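Dbv8 protein (Nonomuraea, PDB 4MFZ) probably transfers a long aliphatic acyl group from an acyl-CoA donor such as decanoyl-CoA to a glycopeptide antibiotic, as a GNAT-type N-acyltransferase. Local coordinates at residues A[143-146]-A[147-151]; A[204-207]-A[208-212]; A[229-232]-A[233-237]. All blocks are in the same frame, centred on the assembly; numbering follows the deposited sequence.

Contact 1 (A[143-146]-A[147-151])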
loop_
_atom_site.group_PDB
_atom_site.type_symbol
_atom_site.label_atom_id
_atom_site.label_comp_id
_atom_site.label_asym_id
_atom_site.label_seq_id
_atom_site.Cartn_x
_atom_site.Cartn_y
_atom_site.Cartn_z
ATOM N N ARG A 143 -0.300 -3.944 -16.581
ATOM C CA ARG A 143 -1.442 -3.936 -17.465
ATOM C C ARG A 143 -1.439 -5.104 -18.416
ATOM O O ARG A 143 -2.490 -5.689 -18.645
ATOM C CB ARG A 143 -1.555 -2.596 -18.183
ATOM C CG ARG A 143 -2.210 -1.579 -17.244
ATOM C CD ARG A 143 -1.887 -0.132 -17.566
ATOM N NE ARG A 143 -2.816 0.568 -18.465
ATOM C CZ ARG A 143 -4.043 0.175 -18.838
ATOM N NH1 ARG A 143 -4.591 -0.973 -18.408
ATOM N NH2 ARG A 143 -4.738 0.957 -19.675
ATOM N N ARG A 144 -0.265 -5.490 -18.934
ATOM C CA ARG A 144 -0.215 -6.738 -19.689
ATOM C C ARG A 144 -0.671 -7.935 -18.851
ATOM O O ARG A 144 -1.453 -8.761 -19.330
ATOM C CB ARG A 144 1.159 -6.982 -20.310
ATOM C CG ARG A 144 1.408 -6.116 -21.533
ATOM C CD ARG A 144 2.686 -6.529 -22.258
ATOM N NE ARG A 144 3.889 -6.446 -21.436
ATOM C CZ ARG A 144 4.679 -5.381 -21.338
ATOM N NH1 ARG A 144 4.403 -4.255 -21.992
ATOM N NH2 ARG A 144 5.752 -5.446 -20.557
ATOM N N PHE A 145 -0.218 -8.031 -17.602
ATOM C CA PHE A 145 -0.672 -9.120 -16.705
ATOM C C PHE A 145 -2.204 -9.111 -16.450
ATOM O O PHE A 145 -2.870 -10.139 -16.545
ATOM C CB PHE A 145 0.077 -9.102 -15.362
ATOM C CG PHE A 145 -0.345 -10.215 -14.432
ATOM C CD1 PHE A 145 -0.107 -11.557 -14.772
ATOM C CD2 PHE A 145 -0.999 -9.936 -13.236
ATOM C CE1 PHE A 145 -0.525 -12.599 -13.948
ATOM C CE2 PHE A 145 -1.402 -10.974 -12.397
ATOM C CZ PHE A 145 -1.172 -12.309 -12.753
ATOM N N HIS A 146 -2.741 -7.946 -16.108
ATOM C CA HIS A 146 -4.178 -7.765 -15.966
ATOM C C HIS A 146 -4.933 -8.241 -17.195
ATOM O O HIS A 146 -5.860 -9.027 -17.046
ATOM C CB HIS A 146 -4.505 -6.313 -15.619
ATOM C CG HIS A 146 -4.346 -5.965 -14.141
ATOM N ND1 HIS A 146 -4.948 -4.882 -13.589
ATOM C CD2 HIS A 146 -3.649 -6.601 -13.099
ATOM C CE1 HIS A 146 -4.631 -4.806 -12.282
ATOM N NE2 HIS A 146 -3.825 -5.849 -11.980
ATOM N N ALA A 147 -4.536 -7.820 -18.406
ATOM C CA ALA A 147 -5.202 -8.294 -19.650
ATOM C C ALA A 147 -5.189 -9.805 -19.835
ATOM O O ALA A 147 -6.213 -10.380 -20.255
ATOM C CB ALA A 147 -4.646 -7.614 -20.901
ATOM N N THR A 148 -4.056 -10.462 -19.557
ATOM C CA THR A 148 -4.010 -11.919 -19.706
ATOM C C THR A 148 -5.009 -12.589 -18.768
ATOM O O THR A 148 -5.465 -13.688 -19.048
ATOM C CB THR A 148 -2.616 -12.550 -19.450
ATOM O OG1 THR A 148 -2.316 -12.521 -18.049
ATOM C CG2 THR A 148 -1.515 -11.868 -20.239
ATOM N N ARG A 149 -5.313 -11.933 -17.644
ATOM C CA ARG A 149 -6.300 -12.440 -16.680
ATOM C C ARG A 149 -7.734 -11.928 -16.920
ATOM O O ARG A 149 -8.637 -12.230 -16.136
ATOM C CB ARG A 149 -5.877 -12.111 -15.237
ATOM C CG ARG A 149 -4.628 -12.813 -14.759
ATOM C CD ARG A 149 -4.690 -14.271 -15.128
ATOM N NE ARG A 149 -3.529 -14.993 -14.638
ATOM C CZ ARG A 149 -3.559 -15.838 -13.619
ATOM N NH1 ARG A 149 -4.694 -16.069 -12.968
ATOM N NH2 ARG A 149 -2.454 -16.481 -13.273
ATOM N N ASP A 150 -7.916 -11.143 -17.988
ATOM C CA ASP A 150 -9.189 -10.510 -18.339
ATOM C C ASP A 150 -9.755 -9.590 -17.243
ATOM O O ASP A 150 -10.973 -9.455 -17.113
ATOM C CB ASP A 150 -10.226 -11.554 -18.823
ATOM C CG ASP A 150 -9.822 -12.196 -20.150
ATOM O OD1 ASP A 150 -9.617 -11.448 -21.140
ATOM O OD2 ASP A 150 -9.683 -13.444 -20.209
ATOM N N ILE A 151 -8.870 -8.954 -16.471
ATOM C CA ILE A 151 -9.319 -7.999 -15.465
ATOM C C ILE A 151 -10.015 -6.868 -16.199
ATOM O O ILE A 151 -9.438 -6.287 -17.100
ATOM C CB ILE A 151 -8.166 -7.402 -14.610
ATOM C CG1 ILE A 151 -7.221 -8.492 -14.091
ATOM C CG2 ILE A 151 -8.730 -6.555 -13.475
ATOM C CD1 ILE A 151 -7.801 -9.433 -13.055
#
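Arg149 lays its CG over one face of the Phe145 ring, offset toward the rim and 4.0 Å from Phe145 CZ. The bend at chi2 (-46°) folds the arginine chain back along the ring, bringing Arg149 NE within 3.9 Å of Phe145 CE1 while the guanidinium plane stays inclined to the ring by 59°. Beyond the ring, Arg149 NH1 forms a salt bridge with Glu246. Next to it in sequence, His146 meets Ile151 differently: Ile151 CG1 makes an off-centre CH-pi contact, 4.2 Å from the centroid of the His146 imidazole, whose ND1 is hydrogen-bonded to Thr156.

Both pairs sit where helix 130-148 ends in a Schellman motif. Asp150 takes up a positive phi (58°), Asp150 N bonds to Ala147 O, and Ile151 N reaches back to His146 O at 3.1 Å. Phe145 O takes two donors, Arg149 N at 3.2 Å and the hydroxyl Thr148 OG1 at 2.9 Å.

The last carbonyls of a helix lack the usual partners further along the chain. Here the reversed backbone supplies donors to His146 O and Ala147 O, and the threonine hydroxyl adds a second bond to Phe145 O, which keeps its helical one. The CH-pi contact meanwhile holds Ile151 against His146 just where the chain turns back, with Phe239 and Phe244 also packing on the isoleucine.

Contact 2 (A[204-207]-A[208-212])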
loop_
_atom_site.group_PDB
_atom_site.type_symbol
_atom_site.label_atom_id
_atom_site.label_comp_id
_atom_site.label_asym_id
_atom_site.label_seq_id
_atom_site.Cartn_x
_atom_site.Cartn_y
_atom_site.Cartn_z
ATOM N N ALA A 204 -2.927 -13.862 -0.904
ATOM C CA ALA A 204 -1.881 -14.247 0.050
ATOM C C ALA A 204 -1.841 -15.766 0.279
ATOM O O ALA A 204 -2.673 -16.498 -0.249
ATOM C CB ALA A 204 -2.096 -13.512 1.371
ATOM N N VAL A 205 -0.856 -16.243 1.036
ATOM C CA VAL A 205 -0.911 -17.600 1.585
ATOM C C VAL A 205 -0.669 -17.531 3.096
ATOM O O VAL A 205 0.146 -16.728 3.538
ATOM C CB VAL A 205 0.019 -18.629 0.856
ATOM C CG1 VAL A 205 0.198 -18.287 -0.621
ATOM C CG2 VAL A 205 1.378 -18.760 1.520
ATOM N N ALA A 206 -1.412 -18.329 3.877
ATOM C CA ALA A 206 -1.313 -18.318 5.354
ATOM C C ALA A 206 -0.067 -19.087 5.816
ATOM O O ALA A 206 0.657 -19.626 4.982
ATOM C CB ALA A 206 -2.572 -18.907 5.983
ATOM N N LYS A 207 0.176 -19.146 7.130
ATOM C CA LYS A 207 1.339 -19.888 7.689
ATOM C C LYS A 207 1.436 -21.348 7.214
ATOM O O LYS A 207 2.528 -21.839 6.955
ATOM C CB LYS A 207 1.344 -19.858 9.227
ATOM C CG LYS A 207 1.712 -18.514 9.839
ATOM C CD LYS A 207 1.587 -18.536 11.359
ATOM C CE LYS A 207 2.584 -19.493 11.999
ATOM N NZ LYS A 207 2.214 -19.803 13.407
ATOM N N ASP A 208 0.295 -22.024 7.093
ATOM C CA ASP A 208 0.256 -23.429 6.673
ATOM C C ASP A 208 0.216 -23.643 5.162
ATOM O O ASP A 208 -0.041 -24.755 4.706
ATOM C CB ASP A 208 -0.951 -24.120 7.294
ATOM C CG ASP A 208 -2.271 -23.500 6.865
ATOM O OD1 ASP A 208 -2.287 -22.645 5.947
ATOM O OD2 ASP A 208 -3.298 -23.883 7.457
ATOM N N GLY A 209 0.434 -22.577 4.394
ATOM C CA GLY A 209 0.500 -22.661 2.935
ATOM C C GLY A 209 -0.826 -22.633 2.183
ATOM O O GLY A 209 -0.829 -22.678 0.944
ATOM N N THR A 210 -1.944 -22.550 2.910
ATOM C CA THR A 210 -3.258 -22.516 2.270
ATOM C C THR A 210 -3.618 -21.095 1.794
ATOM O O THR A 210 -3.417 -20.128 2.520
ATOM C CB THR A 210 -4.369 -23.072 3.177
ATOM O OG1 THR A 210 -4.369 -22.356 4.412
ATOM C CG2 THR A 210 -4.152 -24.581 3.453
ATOM N N PRO A 211 -4.147 -20.979 0.571
ATOM C CA PRO A 211 -4.501 -19.669 0.005
ATOM C C PRO A 211 -5.465 -18.876 0.910
ATOM O O PRO A 211 -6.364 -19.459 1.537
ATOM C CB PRO A 211 -5.165 -20.028 -1.326
ATOM C CG PRO A 211 -5.546 -21.484 -1.210
ATOM C CD PRO A 211 -4.482 -22.090 -0.342
ATOM N N VAL A 212 -5.253 -17.562 1.009
ATOM C CA VAL A 212 -6.144 -16.684 1.785
ATOM C C VAL A 212 -6.207 -15.287 1.132
ATOM O O VAL A 212 -5.280 -14.904 0.411
ATOM C CB VAL A 212 -5.712 -16.628 3.284
ATOM C CG1 VAL A 212 -4.376 -15.914 3.499
ATOM C CG2 VAL A 212 -6.800 -16.017 4.150
#
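Strands 199-205 and 211-216 form a beta hairpin of the GNAT-like domain, with a type I turn from Ala206 to Gly209 at its tip. Gly209 N closes the turn on Ala206 O at 3.0 Å. Gly209 itself has a positive phi of 83°, the backbone shape that brings the chain round to run back beside the first strand. The next bond, Ala206 N to Thr210 O, is almost straight at 177°.

Further from the tip the strands pair in antiparallel fashion. Val205 faces Pro211 in a non-hydrogen-bonded pair, and Ala204 faces Val212 in a hydrogen-bonded one, with Ala204 N donating to Val212 O at 2.9 Å. That carbonyl also accepts from His247, which touches Pro211 as well. On the sheet face shared by Ala204 and Val212, the valine sets CG1 between its own backbone N and carbonyl carbon (chi1 68°); this branch, Val212 CG1, then meets Ala204 CB at 3.9 Å and, more loosely, Ala206 CB.

The exposed end is tied by an Asx turn. Asp208 OD1 receives the backbone Thr210 N at 3.1 Å from above the carboxylate plane, and the hydroxyl Thr210 OG1 joins it on the syn side at 2.6 Å, both donors arriving from the same face of the carboxylate.

Contact 3 (A[229-232]-A[233-237])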
loop_
_atom_site.group_PDB
_atom_site.type_symbol
_atom_site.label_atom_id
_atom_site.label_comp_id
_atom_site.label_asym_id
_atom_site.label_seq_id
_atom_site.Cartn_x
_atom_site.Cartn_y
_atom_site.Cartn_z
ATOM N N TYR A 229 -19.784 -1.909 1.913
ATOM C CA TYR A 229 -19.012 -3.027 2.457
ATOM C C TYR A 229 -19.479 -4.377 1.882
ATOM O O TYR A 229 -18.661 -5.153 1.373
ATOM C CB TYR A 229 -19.008 -3.024 4.003
ATOM C CG TYR A 229 -18.371 -4.263 4.660
ATOM C CD1 TYR A 229 -19.144 -5.363 4.986
ATOM C CD2 TYR A 229 -17.006 -4.319 4.956
ATOM C CE1 TYR A 229 -18.590 -6.490 5.590
ATOM C CE2 TYR A 229 -16.443 -5.426 5.565
ATOM C CZ TYR A 229 -17.234 -6.529 5.876
ATOM O OH TYR A 229 -16.695 -7.672 6.491
ATOM N N TYR A 230 -20.789 -4.652 1.963
ATOM C CA TYR A 230 -21.302 -5.942 1.509
ATOM C C TYR A 230 -21.298 -6.108 0.016
ATOM O O TYR A 230 -21.083 -7.220 -0.496
ATOM C CB TYR A 230 -22.700 -6.245 2.069
ATOM C CG TYR A 230 -22.668 -6.547 3.527
ATOM C CD1 TYR A 230 -22.016 -7.697 4.008
ATOM C CD2 TYR A 230 -23.266 -5.690 4.440
ATOM C CE1 TYR A 230 -21.995 -7.983 5.371
ATOM C CE2 TYR A 230 -23.248 -5.966 5.800
ATOM C CZ TYR A 230 -22.617 -7.118 6.266
ATOM O OH TYR A 230 -22.578 -7.379 7.640
ATOM N N ASP A 231 -21.512 -5.009 -0.703
ATOM C CA ASP A 231 -21.439 -5.124 -2.148
ATOM C C ASP A 231 -20.027 -5.590 -2.608
ATOM O O ASP A 231 -19.911 -6.413 -3.517
ATOM C CB ASP A 231 -21.838 -3.823 -2.841
ATOM C CG ASP A 231 -22.020 -4.026 -4.333
ATOM O OD1 ASP A 231 -23.093 -4.536 -4.729
ATOM O OD2 ASP A 231 -21.072 -3.706 -5.097
ATOM N N SER A 232 -18.980 -5.049 -1.981
ATOM C CA SER A 232 -17.608 -5.485 -2.252
ATOM C C SER A 232 -17.381 -6.933 -1.802
ATOM O O SER A 232 -16.922 -7.748 -2.584
ATOM C CB SER A 232 -16.580 -4.592 -1.552
ATOM O OG SER A 232 -15.260 -5.063 -1.888
ATOM N N LEU A 233 -17.687 -7.221 -0.540
ATOM C CA LEU A 233 -17.456 -8.543 0.037
ATOM C C LEU A 233 -18.130 -9.658 -0.798
ATOM O O LEU A 233 -17.494 -10.669 -1.082
ATOM C CB LEU A 233 -17.881 -8.584 1.503
ATOM C CG LEU A 233 -17.581 -9.882 2.258
ATOM C CD1 LEU A 233 -16.089 -10.100 2.423
ATOM C CD2 LEU A 233 -18.235 -9.901 3.616
ATOM N N ARG A 234 -19.371 -9.451 -1.239
ATOM C CA ARG A 234 -20.036 -10.432 -2.159
ATOM C C ARG A 234 -19.398 -10.664 -3.530
ATOM O O ARG A 234 -19.558 -11.749 -4.117
ATOM C CB ARG A 234 -21.531 -10.115 -2.315
ATOM C CG ARG A 234 -22.353 -10.491 -1.067
ATOM C CD ARG A 234 -23.863 -10.530 -1.308
ATOM N NE ARG A 234 -24.296 -9.252 -1.874
ATOM C CZ ARG A 234 -24.432 -9.027 -3.185
ATOM N NH1 ARG A 234 -24.210 -10.008 -4.057
ATOM N NH2 ARG A 234 -24.784 -7.820 -3.624
ATOM N N ARG A 235 -18.697 -9.656 -4.059
ATOM C CA ARG A 235 -18.021 -9.762 -5.343
ATOM C C ARG A 235 -16.646 -10.494 -5.284
ATOM O O ARG A 235 -16.138 -10.939 -6.314
ATOM C CB ARG A 235 -17.792 -8.357 -5.966
ATOM C CG ARG A 235 -19.011 -7.656 -6.575
ATOM C CD ARG A 235 -18.698 -6.176 -6.889
ATOM N NE ARG A 235 -17.635 -6.025 -7.897
ATOM C CZ ARG A 235 -16.771 -5.009 -7.985
ATOM N NH1 ARG A 235 -16.787 -3.973 -7.108
ATOM N NH2 ARG A 235 -15.873 -5.029 -8.973
ATOM N N ALA A 236 -16.050 -10.582 -4.103
ATOM C CA ALA A 236 -14.671 -11.086 -3.953
ATOM C C ALA A 236 -14.523 -12.502 -4.467
ATOM O O ALA A 236 -13.785 -12.723 -5.411
ATOM C CB ALA A 236 -14.196 -10.990 -2.508
ATOM N N ARG A 237 -15.222 -13.452 -3.839
ATOM C CA ARG A 237 -15.175 -14.863 -4.257
ATOM C C ARG A 237 -15.356 -15.097 -5.747
ATOM O O ARG A 237 -14.525 -15.775 -6.358
ATOM C CB ARG A 237 -16.141 -15.750 -3.441
ATOM C CG ARG A 237 -15.430 -16.524 -2.339
ATOM C CD ARG A 237 -16.304 -17.548 -1.613
ATOM N NE ARG A 237 -17.206 -18.329 -2.473
ATOM C CZ ARG A 237 -18.237 -19.053 -2.010
ATOM N NH1 ARG A 237 -18.498 -19.108 -0.707
ATOM N NH2 ARG A 237 -19.024 -19.732 -2.847
HETATM O O HOH W 1 -18.535 -3.080 -4.890
#
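With CG anti to the backbone N (chi1 173°), Tyr229 swings its ring along the helix until it lies beside Leu233, whose CG takes the same anti setting (chi1 -175°). The two side chains run side by side and point the same way. Leu233 CD2 is the branch that touches, 4.0 Å from Tyr229 CE1 and equally close to the phenolic oxygen. Tyr230 adds a second aromatic wall more distantly, Tyr230 CD1 lying 4.4 Å from the same methyl, and the two tyrosine rings meet each other directly: Tyr229 CD1 stands over the centre of one face of the Tyr230 ring, while Tyr230 CE1 lies at the edge of the Tyr229 ring.

This packing belongs to helix 226-243, the helix of the beta-alpha-beta unit that connects strands 211-216 and 251-256 of the GNAT-like domain. Tyr229 has a side chain about 4 Å from the bound decanoyl-CoA, and its OH is hydrogen-bonded to Trp280. Against the sheet, Ser232 OG bonds to both Leu196 O and Tyr201 OH, while Leu233 packs on Ile336.

A polar network occupies the exposed flank. Asp231 OD1 and Arg234 NH2 make a long salt bridge of 3.9 Å, with the carboxylate and guanidinium planes nearly perpendicular, 82° apart. The other carboxylate oxygen works through water: Asp231 OD2 accepts from a water at 2.6 Å, and that water in turn accepts from Arg235 NH1 at 3.0 Å, at the edge of the guanidinium. In the backbone, Leu233 N donates to Tyr229 O four residues back, whereas Arg235 N meets Ser232 O at 3.0 Å across only three residues, and the four-residue bond from Ala236 N to Ser232 O is weak.

In the fold
Contacts 1 and 3 are partly buried, whereas contact 2 lies at the surface. Contact 1 terminates a helix of the N-acyltransferase N-terminal domain; contact 2 forms the turn end of a hairpin in the GNAT-like domain, and contact 3 a helix there, one side buried near decanoyl-CoA. Strand 211-216 of contact 2 leads into helix 226-243 of contact 3, on whose Phe239 and His243 Ile151 of contact 1 packs. No two contacts touch. Contact 1 joins a Schellman reversal to packing on two rings, contact 2 is mainly backbone bonds and an Asx turn, and contact 3 sets tyrosine-leucine packing against a long, partly water-mediated charge network.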